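PDB 5UEB: NegoA.19184.a from Neisseria gonorrhoeae, which is of unknown function, a hypothetical protein of the DUF4265 family with two antiparallel beta sheets in its chain. Local coordinates for residues E27-N32 against E43-A48; L51-I56 against S75-I80. One frame throughout, in Å; residues are numbered along the deposited sequence.

In the fold
From the N terminus, strand 10-18 pairs with strand 24-33, on which the first half of contact 1 lies. The chain runs on through strand 39-41 into a long irregular connection, and its first part, 43-48, folds back on 27-32 to close contact 1. The same connection supplies 51-56, the first half of contact 2, which closes only after strands 56-62 and 65-73, where 75-80 enters strand 78-84 of the four-stranded sheet. The two closures follow in series, neither enclosing nor crossing the other. They touch where Pro45 packs on Leu51 and Leu53. Bonds to Glu27 and Ser30 on one hand, and to Ser75-Thr79 and strand 110-115 on the other, tie 43-56 to both sheets.

Contact 1: E27-N32 against E43-A48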
loop_
_atom_site.group_PDB
_atom_site.type_symbol
_atom_site.label_atom_id
_atom_site.label_comp_id
_atom_site.label_asym_id
_atom_site.label_seq_id
_atom_site.Cartn_x
_atom_site.Cartn_y
_atom_site.Cartn_z
ATOM N N GLU B 27 10.321 11.991 -1.701
ATOM C CA GLU B 27 11.698 11.503 -1.683
ATOM C C GLU B 27 12.055 10.991 -3.072
ATOM O O GLU B 27 11.303 10.208 -3.655
ATOM C CB GLU B 27 11.885 10.364 -0.668
ATOM C CG GLU B 27 13.297 9.795 -0.715
ATOM C CD GLU B 27 13.619 8.826 0.404
ATOM O OE1 GLU B 27 14.766 8.359 0.418
ATOM O OE2 GLU B 27 12.753 8.538 1.259
ATOM N N ILE B 28 13.208 11.414 -3.596
ATOM C CA ILE B 28 13.693 10.953 -4.898
ATOM C C ILE B 28 14.652 9.794 -4.685
ATOM O O ILE B 28 15.562 9.880 -3.850
ATOM C CB ILE B 28 14.380 12.085 -5.677
ATOM C CG1 ILE B 28 13.383 13.212 -5.924
ATOM C CG2 ILE B 28 14.929 11.551 -7.017
ATOM C CD1 ILE B 28 13.993 14.437 -6.599
ATOM N N LEU B 29 14.448 8.703 -5.430
ATOM C CA LEU B 29 15.294 7.517 -5.350
ATOM C C LEU B 29 15.934 7.228 -6.703
ATOM O O LEU B 29 15.264 7.254 -7.741
ATOM C CB LEU B 29 14.479 6.290 -4.927
ATOM C CG LEU B 29 13.885 6.340 -3.519
ATOM C CD1 LEU B 29 12.913 5.186 -3.338
ATOM C CD2 LEU B 29 14.974 6.284 -2.469
ATOM N N SER B 30 17.226 6.935 -6.684
ATOM C CA SER B 30 17.935 6.543 -7.891
ATOM C C SER B 30 17.736 5.057 -8.160
ATOM O O SER B 30 17.585 4.249 -7.239
ATOM C CB SER B 30 19.430 6.826 -7.741
ATOM O OG SER B 30 19.672 8.211 -7.562
ATOM N N GLY B 31 17.741 4.698 -9.435
ATOM C CA GLY B 31 17.608 3.305 -9.807
ATOM C C GLY B 31 17.839 3.058 -11.282
ATOM O O GLY B 31 18.542 3.823 -11.954
ATOM N N ASN B 32 17.247 1.988 -11.798
ATOM C CA ASN B 32 17.473 1.564 -13.180
ATOM C C ASN B 32 16.136 1.167 -13.783
ATOM O O ASN B 32 15.376 0.414 -13.167
ATOM C CB ASN B 32 18.436 0.358 -13.206
ATOM C CG ASN B 32 19.322 0.321 -14.454
ATOM O OD1 ASN B 32 20.517 0.590 -14.369
ATOM N ND2 ASN B 32 18.748 -0.052 -15.595
ATOM N N GLU B 43 18.754 2.594 -4.169
ATOM C CA GLU B 43 19.189 3.298 -2.978
ATOM C C GLU B 43 18.309 2.850 -1.827
ATOM O O GLU B 43 17.170 2.423 -2.034
ATOM C CB GLU B 43 19.007 4.821 -3.118
ATOM C CG GLU B 43 19.861 5.470 -4.181
ATOM C CD GLU B 43 19.811 6.979 -4.079
ATOM O OE1 GLU B 43 20.747 7.569 -3.506
ATOM O OE2 GLU B 43 18.818 7.578 -4.556
ATOM N N ILE B 44 18.846 2.943 -0.613
ATOM C CA ILE B 44 18.058 2.672 0.593
ATOM C C ILE B 44 17.144 3.868 0.842
ATOM O O ILE B 44 17.646 4.988 1.012
ATOM C CB ILE B 44 18.979 2.451 1.795
ATOM C CG1 ILE B 44 19.910 1.271 1.533
ATOM C CG2 ILE B 44 18.140 2.193 3.058
ATOM C CD1 ILE B 44 21.024 1.161 2.548
ATOM N N PRO B 45 15.821 3.697 0.885
ATOM C CA PRO B 45 14.943 4.849 1.135
ATOM C C PRO B 45 15.184 5.422 2.526
ATOM O O PRO B 45 15.244 4.687 3.513
ATOM C CB PRO B 45 13.533 4.253 1.009
ATOM C CG PRO B 45 13.723 3.005 0.148
ATOM C CD PRO B 45 15.058 2.465 0.605
ATOM N N LEU B 46 15.340 6.748 2.595
ATOM C CA LEU B 46 15.610 7.406 3.869
ATOM C C LEU B 46 14.344 7.585 4.693
ATOM O O LEU B 46 14.375 7.419 5.918
ATOM C CB LEU B 46 16.271 8.770 3.638
ATOM C CG LEU B 46 17.729 8.737 3.174
ATOM C CD1 LEU B 46 18.177 10.156 2.806
ATOM C CD2 LEU B 46 18.609 8.156 4.274
ATOM N N PHE B 47 13.229 7.947 4.049
ATOM C CA PHE B 47 12.029 8.358 4.778
ATOM C C PHE B 47 10.747 7.707 4.271
ATOM O O PHE B 47 9.830 7.451 5.063
ATOM C CB PHE B 47 11.857 9.876 4.699
ATOM C CG PHE B 47 13.026 10.639 5.232
ATOM C CD1 PHE B 47 13.269 10.687 6.592
ATOM C CD2 PHE B 47 13.882 11.303 4.372
ATOM C CE1 PHE B 47 14.353 11.385 7.085
ATOM C CE2 PHE B 47 14.965 12.000 4.861
ATOM C CZ PHE B 47 15.201 12.033 6.213
ATOM N N ALA B 48 10.647 7.470 2.970
ATOM C CA ALA B 48 9.414 6.931 2.423
ATOM C C ALA B 48 9.188 5.531 2.982
ATOM O O ALA B 48 10.121 4.715 2.998
ATOM C CB ALA B 48 9.471 6.885 0.897
HETATM O O HOH W 1 18.365 10.042 -3.957
#
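The carboxylate of Glu27 takes three consecutive backbone N-H groups of the loop, those of Leu46, Phe47 and Ala48. CG stands anti to the backbone N (chi1 176°), and the extended chain beyond it carries the carboxylate out from strand 24-33. Glu27 OE1 receives Leu46 N at 2.8 Å on its syn lone pair. Glu27 OE2 accepts twice: Phe47 N arrives from the syn side, 26° out of the carboxylate plane, while Ala48 N, at 2.9 Å from Glu27 OE2, comes in nearly in line with the C-O bond. The side chains of Glu27 and Leu46 cross at about a right angle, with Leu46 CB 3.6 Å from Glu27 OE1.

From the loop, Glu43 reaches back to the strand: Glu43 OE2 accepts Ser30 N at 2.7 Å on the anti side, tilted 22° from the carboxylate plane. A weak bond from Ser30 OG to the same oxygen belongs to one of two conformers and is doubtful; the stronger partner of OG is Lys12. A water lies within hydrogen-bonding distance of Glu43 OE2 (2.6 Å) and of Ile28 O. Beside the two carboxylates, Leu29 crosses Pro45 at about a right angle: Leu29 CD2 rests 3.9 Å from Pro45 CA and CD1 reaches toward CG.

Arg104 is a long, weak ion-pair partner of both glutamates and donates to Ile44 O. Loop carbonyls are bound from strand 110-115, Pro45 O by Ser112 and Leu46 O by Tyr110.

A buried carboxylate gripped by three N-H groups satisfies donors that the irregular loop leaves without strand partners, and these bonds would probably favour the charged form of Glu27, although the carboxylate of Glu43 stands nearby. The chemistry thus implies a loop held to strand 24-33 by side-chain acceptors where regular strand pairing has ended.

Contact 2: L51-I56 against S75-I80; sequences LALNDI and SGNTTI
Ser75 and Asp55 form the tight end of the contact: Ser75 N points almost straight at Asp55 OD1 (2.8 Å, 178° at the hydrogen), on the anti side of that oxygen. Ser75 OG, turned between its own N and carbonyl carbon (chi1 61°), lies 3.0 Å from both Asp55 OD1 and Leu53 O; its single proton cannot be assigned to one of them. The same OG accepts Asn77 N. Asp55 OD2 is met by Ala52 N from above the carboxylate plane, bracing the turn from within. Asn77 ND2 reaches Leu53 O at 2.9 Å, from above the carbonyl plane, and Thr79 OG1 donates to Leu51 O at 2.8 Å. Ala52 CB lies against Thr79 OG1 (3.4 Å) and Asn77 O.

Water completes the looser parts at three separate places. One bridges Leu53 N and Thr79 OG1, another accepts from both Asn54 ND2 and Asn77 ND2, and a third lies among Asp55 OD1, Gly76 N and Asn77 O.

Beyond the turn, Asn54 and Asp55 pair with Ile41 of the five-stranded sheet, while Thr79 packs on Ser112 of the other. Two motifs thus meet here: a type II beta turn, Ala52 to Asp55, and an ST turn at Ser75 leading into strand 78-84.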
loop_
_atom_site.group_PDB
_atom_site.type_symbol
_atom_site.label_atom_id
_atom_site.label_comp_id
_atom_site.label_asym_id
_atom_site.label_seq_id
_atom_site.Cartn_x
_atom_site.Cartn_y
_atom_site.Cartn_z
ATOM N N LEU B 51 9.147 0.599 1.459
ATOM C CA LEU B 51 10.034 0.397 0.318
ATOM C C LEU B 51 11.433 0.005 0.783
ATOM O O LEU B 51 11.893 0.417 1.853
ATOM C CB LEU B 51 10.115 1.669 -0.544
ATOM C CG LEU B 51 8.844 2.001 -1.313
ATOM C CD1 LEU B 51 8.975 3.387 -1.954
ATOM C CD2 LEU B 51 8.605 0.947 -2.374
ATOM N N ALA B 52 12.112 -0.796 -0.035
ATOM C CA ALA B 52 13.450 -1.256 0.297
ATOM C C ALA B 52 14.327 -1.276 -0.944
ATOM O O ALA B 52 13.846 -1.350 -2.080
ATOM C CB ALA B 52 13.431 -2.663 0.916
ATOM N N LEU B 53 15.629 -1.211 -0.688
ATOM C CA LEU B 53 16.639 -1.406 -1.724
ATOM C C LEU B 53 16.312 -2.643 -2.555
ATOM O O LEU B 53 15.977 -3.705 -2.015
ATOM C CB LEU B 53 17.992 -1.607 -1.030
ATOM C CG LEU B 53 19.214 -1.907 -1.905
ATOM C CD1 LEU B 53 19.559 -0.679 -2.750
ATOM C CD2 LEU B 53 20.403 -2.331 -1.044
ATOM N N ASN B 54 16.407 -2.490 -3.877
ATOM C CA ASN B 54 16.217 -3.555 -4.855
ATOM C C ASN B 54 14.769 -4.009 -5.001
ATOM O O ASN B 54 14.508 -4.970 -5.727
ATOM C CB ASN B 54 17.215 -4.710 -4.693
ATOM C CG ASN B 54 18.635 -4.273 -5.003
ATOM O OD1 ASN B 54 18.849 -3.441 -5.888
ATOM N ND2 ASN B 54 19.605 -4.820 -4.287
ATOM N N ASP B 55 13.813 -3.301 -4.392
ATOM C CA ASP B 55 12.414 -3.481 -4.765
ATOM C C ASP B 55 12.213 -3.060 -6.222
ATOM O O ASP B 55 12.896 -2.163 -6.732
ATOM C CB ASP B 55 11.513 -2.593 -3.895
ATOM C CG ASP B 55 11.273 -3.159 -2.492
ATOM O OD1 ASP B 55 11.751 -4.270 -2.156
ATOM O OD2 ASP B 55 10.581 -2.466 -1.715
ATOM N N ILE B 56 11.262 -3.710 -6.894
ATOM C CA ILE B 56 10.859 -3.346 -8.251
ATOM C C ILE B 56 9.478 -2.714 -8.170
ATOM O O ILE B 56 8.561 -3.291 -7.574
ATOM C CB ILE B 56 10.860 -4.563 -9.194
ATOM C CG1 ILE B 56 12.268 -5.141 -9.329
ATOM C CG2 ILE B 56 10.337 -4.173 -10.580
ATOM C CD1 ILE B 56 12.311 -6.500 -10.035
ATOM N N SER B 75 11.841 -6.994 -2.759
ATOM C CA SER B 75 13.114 -7.703 -2.703
ATOM C C SER B 75 13.190 -8.673 -1.534
ATOM O O SER B 75 13.966 -9.632 -1.595
ATOM C CB SER B 75 14.260 -6.703 -2.563
ATOM O OG SER B 75 14.118 -5.965 -1.354
ATOM N N GLY B 76 12.409 -8.449 -0.479
ATOM C CA GLY B 76 12.595 -9.165 0.760
ATOM C C GLY B 76 13.522 -8.484 1.741
ATOM O O GLY B 76 13.639 -8.950 2.887
ATOM N N ASN B 77 14.187 -7.406 1.330
ATOM C CA ASN B 77 15.009 -6.627 2.238
ATOM C C ASN B 77 14.123 -5.862 3.216
ATOM O O ASN B 77 12.956 -5.577 2.942
ATOM C CB ASN B 77 15.853 -5.618 1.464
ATOM C CG ASN B 77 16.993 -6.268 0.699
ATOM O OD1 ASN B 77 17.590 -7.239 1.162
ATOM N ND2 ASN B 77 17.319 -5.722 -0.458
ATOM N N THR B 78 14.703 -5.532 4.371
ATOM C CA THR B 78 14.061 -4.738 5.412
ATOM C C THR B 78 14.745 -3.377 5.487
ATOM O O THR B 78 15.966 -3.289 5.340
ATOM C CB THR B 78 14.237 -5.470 6.752
ATOM O OG1 THR B 78 13.435 -6.657 6.755
ATOM C CG2 THR B 78 13.850 -4.600 7.940
ATOM N N THR B 79 13.960 -2.313 5.691
ATOM C CA THR B 79 14.473 -0.955 5.872
ATOM C C THR B 79 14.141 -0.480 7.281
ATOM O O THR B 79 12.969 -0.465 7.665
ATOM C CB THR B 79 13.835 0.002 4.862
ATOM O OG1 THR B 79 13.973 -0.521 3.537
ATOM C CG2 THR B 79 14.493 1.400 4.932
ATOM N N ILE B 80 15.168 -0.086 8.039
ATOM C CA ILE B 80 15.031 0.395 9.414
ATOM C C ILE B 80 15.577 1.815 9.455
ATOM O O ILE B 80 16.705 2.055 9.012
ATOM C CB ILE B 80 15.810 -0.499 10.401
ATOM C CG1 ILE B 80 15.374 -1.971 10.292
ATOM C CG2 ILE B 80 15.657 0.036 11.830
ATOM C CD1 ILE B 80 13.916 -2.224 10.621
HETATM O O HOH W 2 16.367 -0.857 2.096
HETATM O O HOH W 3 19.360 -6.838 -2.195
HETATM O O HOH W 4 11.315 -5.897 0.636
#